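Local coordinates for protein Two-component system sensor histidine kinase (Bacteroides thetaiotaomicron, PDB 3OTT) that probably senses saccharides through its extracellular beta-propeller region and relays the signal by histidine phosphorylation to control transcription, at residues I15-G18 / A19-V23; L117-N121 / G122-Y126. One frame throughout, in Å; residues are numbered along the deposited sequence.

Contact 1: residues I15-G18 / A19-V23; sequences IYLG and AEASV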
ATOM      1  N   ILE B  15     -16.746  19.127 -26.316  1.00 17.31           N
ATOM      2  CA  ILE B  15     -17.501  17.925 -26.654  1.00 18.82           C
ATOM      3  C   ILE B  15     -19.033  18.156 -26.415  1.00 19.08           C
ATOM      4  O   ILE B  15     -19.439  18.633 -25.343  1.00 19.83           O
ATOM      5  CB  ILE B  15     -16.987  16.739 -25.759  1.00 18.17           C
ATOM      6  CG1 ILE B  15     -15.488  16.442 -26.055  1.00 17.76           C
ATOM      7  CG2 ILE B  15     -17.924  15.556 -25.898  1.00 16.72           C
ATOM      8  CD1 ILE B  15     -14.730  15.862 -24.863  1.00 17.29           C
ATOM      9  N   TYR B  16     -19.841  17.851 -27.418  1.00 18.79           N
ATOM     10  CA  TYR B  16     -21.312  18.056 -27.436  1.00 19.17           C
ATOM     11  C   TYR B  16     -22.008  16.714 -27.588  1.00 20.42           C
ATOM     12  O   TYR B  16     -21.551  15.825 -28.313  1.00 20.02           O
ATOM     13  CB  TYR B  16     -21.713  18.984 -28.603  1.00 19.29           C
ATOM     14  CG  TYR B  16     -20.991  20.293 -28.427  1.00 21.18           C
ATOM     15  CD1 TYR B  16     -21.443  21.211 -27.470  1.00 17.51           C
ATOM     16  CD2 TYR B  16     -19.784  20.563 -29.105  1.00 19.15           C
ATOM     17  CE1 TYR B  16     -20.770  22.413 -27.226  1.00 18.90           C
ATOM     18  CE2 TYR B  16     -19.079  21.787 -28.846  1.00 23.00           C
ATOM     19  CZ  TYR B  16     -19.621  22.712 -27.881  1.00 22.28           C
ATOM     20  OH  TYR B  16     -19.010  23.911 -27.565  1.00 22.47           O
ATOM     21  N   LEU B  17     -23.134  16.583 -26.920  1.00 21.01           N
ATOM     22  CA  LEU B  17     -23.825  15.328 -26.847  1.00 21.82           C
ATOM     23  C   LEU B  17     -24.931  15.287 -27.888  1.00 24.28           C
ATOM     24  O   LEU B  17     -25.462  16.323 -28.280  1.00 25.95           O
ATOM     25  CB  LEU B  17     -24.431  15.137 -25.450  1.00 19.60           C
ATOM     26  CG  LEU B  17     -23.459  15.225 -24.277  1.00 19.82           C
ATOM     27  CD1 LEU B  17     -24.221  15.246 -22.971  1.00 17.84           C
ATOM     28  CD2 LEU B  17     -22.419  14.113 -24.301  1.00 19.04           C
ATOM     29  N   GLY B  18     -25.316  14.088 -28.306  1.00 25.26           N
ATOM     30  CA  GLY B  18     -26.452  13.964 -29.227  1.00 28.53           C
ATOM     31  C   GLY B  18     -27.761  14.030 -28.465  1.00 29.77           C
ATOM     32  O   GLY B  18     -27.779  14.434 -27.298  1.00 29.74           O
ATOM     33  N   ALA B  19     -28.842  13.642 -29.129  1.00 30.89           N
ATOM     34  CA  ALA B  19     -30.151  13.479 -28.518  1.00 33.16           C
ATOM     35  C   ALA B  19     -30.712  14.707 -27.757  1.00 34.24           C
ATOM     36  O   ALA B  19     -31.393  14.522 -26.733  1.00 35.18           O
ATOM     37  CB  ALA B  19     -30.144  12.204 -27.595  1.00 32.66           C
ATOM     38  N   GLU B  20     -30.431  15.925 -28.240  1.00 34.74           N
ATOM     39  CA  GLU B  20     -30.778  17.197 -27.547  1.00 36.36           C
ATOM     40  C   GLU B  20     -30.341  17.373 -26.062  1.00 33.91           C
ATOM     41  O   GLU B  20     -30.755  18.332 -25.380  1.00 33.95           O
ATOM     42  CB  GLU B  20     -32.260  17.583 -27.691  1.00 38.83           C
ATOM     43  CG  GLU B  20     -32.529  19.123 -27.373  1.00 45.61           C
ATOM     44  CD  GLU B  20     -32.746  20.042 -28.632  1.00 55.41           C
ATOM     45  OE1 GLU B  20     -33.090  19.545 -29.746  1.00 57.59           O
ATOM     46  OE2 GLU B  20     -32.591  21.286 -28.488  1.00 57.92           O
ATOM     47  N   ALA B  21     -29.504  16.471 -25.580  1.00 30.34           N
ATOM     48  CA  ALA B  21     -28.910  16.652 -24.289  1.00 28.51           C
ATOM     49  C   ALA B  21     -27.924  17.826 -24.446  1.00 27.58           C
ATOM     50  O   ALA B  21     -27.251  17.942 -25.445  1.00 29.63           O
ATOM     51  CB  ALA B  21     -28.204  15.404 -23.893  1.00 26.37           C
ATOM     52  N   SER B  22     -27.856  18.730 -23.507  1.00 26.02           N
ATOM     53  CA  SER B  22     -26.827  19.746 -23.616  1.00 24.74           C
ATOM     54  C   SER B  22     -26.269  20.093 -22.263  1.00 24.25           C
ATOM     55  O   SER B  22     -25.167  20.619 -22.209  1.00 25.01           O
ATOM     56  CB  SER B  22     -27.315  20.973 -24.369  1.00 24.89           C
ATOM     57  OG  SER B  22     -28.494  21.488 -23.790  1.00 25.52           O
ATOM     58  N   VAL B  23     -27.001  19.739 -21.191  1.00 23.16           N
ATOM     59  CA  VAL B  23     -26.565  19.933 -19.796  1.00 21.80           C
ATOM     60  C   VAL B  23     -25.877  18.707 -19.167  1.00 22.32           C
ATOM     61  O   VAL B  23     -26.484  17.640 -19.023  1.00 21.89           O
ATOM     62  CB  VAL B  23     -27.745  20.412 -18.853  1.00 21.60           C
ATOM     63  CG1 VAL B  23     -27.230  20.742 -17.496  1.00 20.40           C
ATOM     64  CG2 VAL B  23     -28.443  21.661 -19.403  1.00 21.53           C
TER
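L17 and A21 meet where the chain reverses around a type I' beta turn that runs from G18 to A21. The side chain of L17 lies alongside the methyl of A21, with CB 4.1 Å from A21 CB. Its CG stands beside the backbone N and anti to the carbonyl carbon (chi1 -56°), and the CD1 branch also reaches A21 CB at 4.1 Å. This apolar side of the turn is the tightly packed one: F44 and S39 touch both residues, and I37 and T51 also touch L17. A single backbone bond closes the loop, from A21 N to G18 O at 3.2 Å. It is bent to 150° at the hydrogen, and the donor is tilted 30° from the carbonyl plane. The two central residues, A19 and E20, both have positive phi, as the turn type requires. They form its solvent side, where the E20 side chain starts away from residues 15-18 and the A19 methyl touches Q53 of strand 51-53. Beyond the turn, the amide side chain of N40 accepts hydrogen bonds from the backbone N of both S22 and V23, leading the chain toward strand 24-29. With one bent hydrogen bond and a small apolar contact, the reversal probably owes much of its position to the strands 35-39, 42-46 and 51-53 that L17 and A21 rest against.

Contact 2: residues L117-N121 / G122-Y126; sequences LGALN and GLYTY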
ATOM      1  N   LEU B 117     -27.211   9.140   0.716  1.00 15.97           N
ATOM      2  CA  LEU B 117     -28.055   9.732  -0.314  1.00 14.50           C
ATOM      3  C   LEU B 117     -28.569  11.019   0.251  1.00 13.24           C
ATOM      4  O   LEU B 117     -29.177  11.036   1.340  1.00 14.10           O
ATOM      5  CB  LEU B 117     -29.302   8.833  -0.616  1.00 14.46           C
ATOM      6  CG  LEU B 117     -29.039   7.353  -0.945  1.00 16.33           C
ATOM      7  CD1 LEU B 117     -30.321   6.469  -1.101  1.00 18.18           C
ATOM      8  CD2 LEU B 117     -28.123   7.269  -2.230  1.00 18.82           C
ATOM      9  N   GLY B 118     -28.345  12.099  -0.487  1.00 12.77           N
ATOM     10  CA  GLY B 118     -28.965  13.375  -0.187  1.00 12.81           C
ATOM     11  C   GLY B 118     -30.022  13.748  -1.234  1.00 14.68           C
ATOM     12  O   GLY B 118     -29.753  13.715  -2.448  1.00 14.29           O
ATOM     13  N   ALA B 119     -31.185  14.171  -0.764  1.00 14.39           N
ATOM     14  CA  ALA B 119     -32.318  14.450  -1.627  1.00 15.74           C
ATOM     15  C   ALA B 119     -32.971  15.797  -1.305  1.00 16.21           C
ATOM     16  O   ALA B 119     -32.630  16.451  -0.317  1.00 17.08           O
ATOM     17  CB  ALA B 119     -33.365  13.296  -1.523  1.00 14.88           C
ATOM     18  N   LEU B 120     -33.903  16.219  -2.149  1.00 17.86           N
ATOM     19  CA  LEU B 120     -34.572  17.489  -1.966  1.00 19.24           C
ATOM     20  C   LEU B 120     -35.359  17.497  -0.681  1.00 21.04           C
ATOM     21  O   LEU B 120     -35.555  18.585  -0.100  1.00 21.31           O
ATOM     22  CB  LEU B 120     -35.494  17.826  -3.141  1.00 18.96           C
ATOM     23  CG  LEU B 120     -34.802  18.447  -4.367  1.00 19.98           C
ATOM     24  CD1 LEU B 120     -35.831  19.113  -5.302  1.00 20.25           C
ATOM     25  CD2 LEU B 120     -33.685  19.452  -3.983  1.00 15.64           C
ATOM     26  N   ASN B 121     -35.846  16.321  -0.252  1.00 21.67           N
ATOM     27  CA  ASN B 121     -36.528  16.245   1.050  1.00 23.43           C
ATOM     28  C   ASN B 121     -36.084  15.179   2.057  1.00 21.74           C
ATOM     29  O   ASN B 121     -36.902  14.624   2.752  1.00 23.18           O
ATOM     30  CB  ASN B 121     -38.080  16.306   0.904  1.00 25.91           C
ATOM     31  CG  ASN B 121     -38.797  16.863   2.227  1.00 30.03           C
ATOM     32  OD1 ASN B 121     -39.640  16.187   2.849  1.00 33.13           O
ATOM     33  ND2 ASN B 121     -38.438  18.081   2.623  1.00 33.99           N
ATOM     34  N   GLY B 122     -34.784  14.916   2.163  1.00 20.34           N
ATOM     35  CA  GLY B 122     -34.245  14.096   3.240  1.00 17.71           C
ATOM     36  C   GLY B 122     -32.841  13.562   2.942  1.00 17.58           C
ATOM     37  O   GLY B 122     -32.339  13.631   1.803  1.00 15.89           O
ATOM     38  N   LEU B 123     -32.219  13.033   3.992  1.00 16.49           N
ATOM     39  CA  LEU B 123     -30.917  12.454   3.959  1.00 15.87           C
ATOM     40  C   LEU B 123     -31.071  11.015   4.375  1.00 16.03           C
ATOM     41  O   LEU B 123     -31.827  10.713   5.333  1.00 14.62           O
ATOM     42  CB  LEU B 123     -29.962  13.171   4.945  1.00 15.88           C
ATOM     43  CG  LEU B 123     -28.536  12.629   5.117  1.00 15.77           C
ATOM     44  CD1 LEU B 123     -27.690  12.833   3.824  1.00 10.88           C
ATOM     45  CD2 LEU B 123     -27.817  13.258   6.356  1.00 17.00           C
ATOM     46  N   TYR B 124     -30.345  10.120   3.669  1.00 14.22           N
ATOM     47  CA  TYR B 124     -30.571   8.694   3.871  1.00 14.85           C
ATOM     48  C   TYR B 124     -29.267   7.936   3.858  1.00 13.78           C
ATOM     49  O   TYR B 124     -28.253   8.382   3.311  1.00 14.04           O
ATOM     50  CB  TYR B 124     -31.519   8.105   2.774  1.00 15.60           C
ATOM     51  CG  TYR B 124     -32.811   8.878   2.652  1.00 18.07           C
ATOM     52  CD1 TYR B 124     -32.871  10.059   1.912  1.00 16.85           C
ATOM     53  CD2 TYR B 124     -33.969   8.440   3.316  1.00 17.81           C
ATOM     54  CE1 TYR B 124     -34.069  10.781   1.811  1.00 19.52           C
ATOM     55  CE2 TYR B 124     -35.147   9.120   3.203  1.00 20.24           C
ATOM     56  CZ  TYR B 124     -35.183  10.306   2.472  1.00 20.04           C
ATOM     57  OH  TYR B 124     -36.354  10.979   2.369  1.00 23.67           O
ATOM     58  N   THR B 125     -29.325   6.763   4.437  1.00 13.70           N
ATOM     59  CA  THR B 125     -28.278   5.804   4.315  1.00 14.10           C
ATOM     60  C   THR B 125     -28.828   4.559   3.618  1.00 14.62           C
ATOM     61  O   THR B 125     -30.018   4.199   3.766  1.00 13.16           O
ATOM     62  CB  THR B 125     -27.715   5.605   5.729  1.00 16.24           C
ATOM     63  OG1 THR B 125     -26.442   6.275   5.821  1.00 22.30           O
ATOM     64  CG2 THR B 125     -27.613   4.273   6.143  1.00 13.35           C
ATOM     65  N   TYR B 126     -27.971   3.924   2.817  1.00 14.54           N
ATOM     66  CA  TYR B 126     -28.326   2.682   2.153  1.00 15.53           C
ATOM     67  C   TYR B 126     -27.207   1.670   2.275  1.00 15.89           C
ATOM     68  O   TYR B 126     -26.132   1.865   1.729  1.00 16.11           O
ATOM     69  CB  TYR B 126     -28.639   2.928   0.680  1.00 15.41           C
ATOM     70  CG  TYR B 126     -29.197   1.715  -0.048  1.00 21.45           C
ATOM     71  CD1 TYR B 126     -30.297   0.999   0.471  1.00 23.45           C
ATOM     72  CD2 TYR B 126     -28.626   1.267  -1.250  1.00 21.57           C
ATOM     73  CE1 TYR B 126     -30.854  -0.106  -0.207  1.00 23.95           C
ATOM     74  CE2 TYR B 126     -29.164   0.158  -1.931  1.00 22.77           C
ATOM     75  CZ  TYR B 126     -30.269  -0.523  -1.413  1.00 25.29           C
ATOM     76  OH  TYR B 126     -30.786  -1.624  -2.086  1.00 24.19           O
TER
HETATM   77  O   HOH W   1     -37.455  12.249   0.350  1.00 20.12           O
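L117 and Y124 form an antiparallel hydrogen-bonded pair at the heart of a beta hairpin, whose strand segments 117-119 and 122-126 run at 158° to each other with their axes 4.8 Å apart at closest approach. L117 N gives a nearly straight bond to Y124 O at 2.9 Å, and Y124 N returns one to L117 O at 2.8 Å, lying in the carbonyl plane. Nearer the turn, A119 N reaches G122 O. L117 O carries further contacts, with L123 CA approaching as a CA-H...O donor and the L123 CD1 methyl coming within 3.4 Å. On the face shared by L117, A119 and Y124, L117 CB packs against Y124 CB. The Y124 CG stands beside its own backbone N (chi1 -53°), which carries the ring back along the hairpin toward the turn, where A119 CB meets the ring edge at CE1, 4.2 Å away. A water bound to Y124 OH at 2.6 Å makes a weak link to N121 O at 3.4 Å. G122 has an extended backbone with positive phi (162°), a conformation open mainly to glycine, as the chain enters the second strand. L117 CD1 also touches Y126 CB, while the Y126 ring leads away to meet F101 edge-to-face and to bond T99 through its hydroxyl. The hairpin supplies the two middle strands of a four-stranded propeller blade: L117 packs on M108 of strand 105-111, and Y124 on L133 and S135 of strand 133-136.

How the contacts relate
Both contacts are local chain reversals in the N-terminal half of the extracellular region, on the same side of the chain's centre, yet they serve different parts of the propeller architecture. Contact 1 lies in the connection from strand 13-15, which pairs with strand 300-303, to strand 24-29, the first strand of the next sheet; contact 2 closes a hairpin within one sheet. Their centres are 29 Å apart and their nearest atoms about 15 Å, so neither touches the other. Residues S31, E32 and G33, which follow strand 24-29, line the site of the hexatantalum dodecabromide cluster, a heavy-atom compound rather than a natural ligand; no residue of either contact belongs to that pocket.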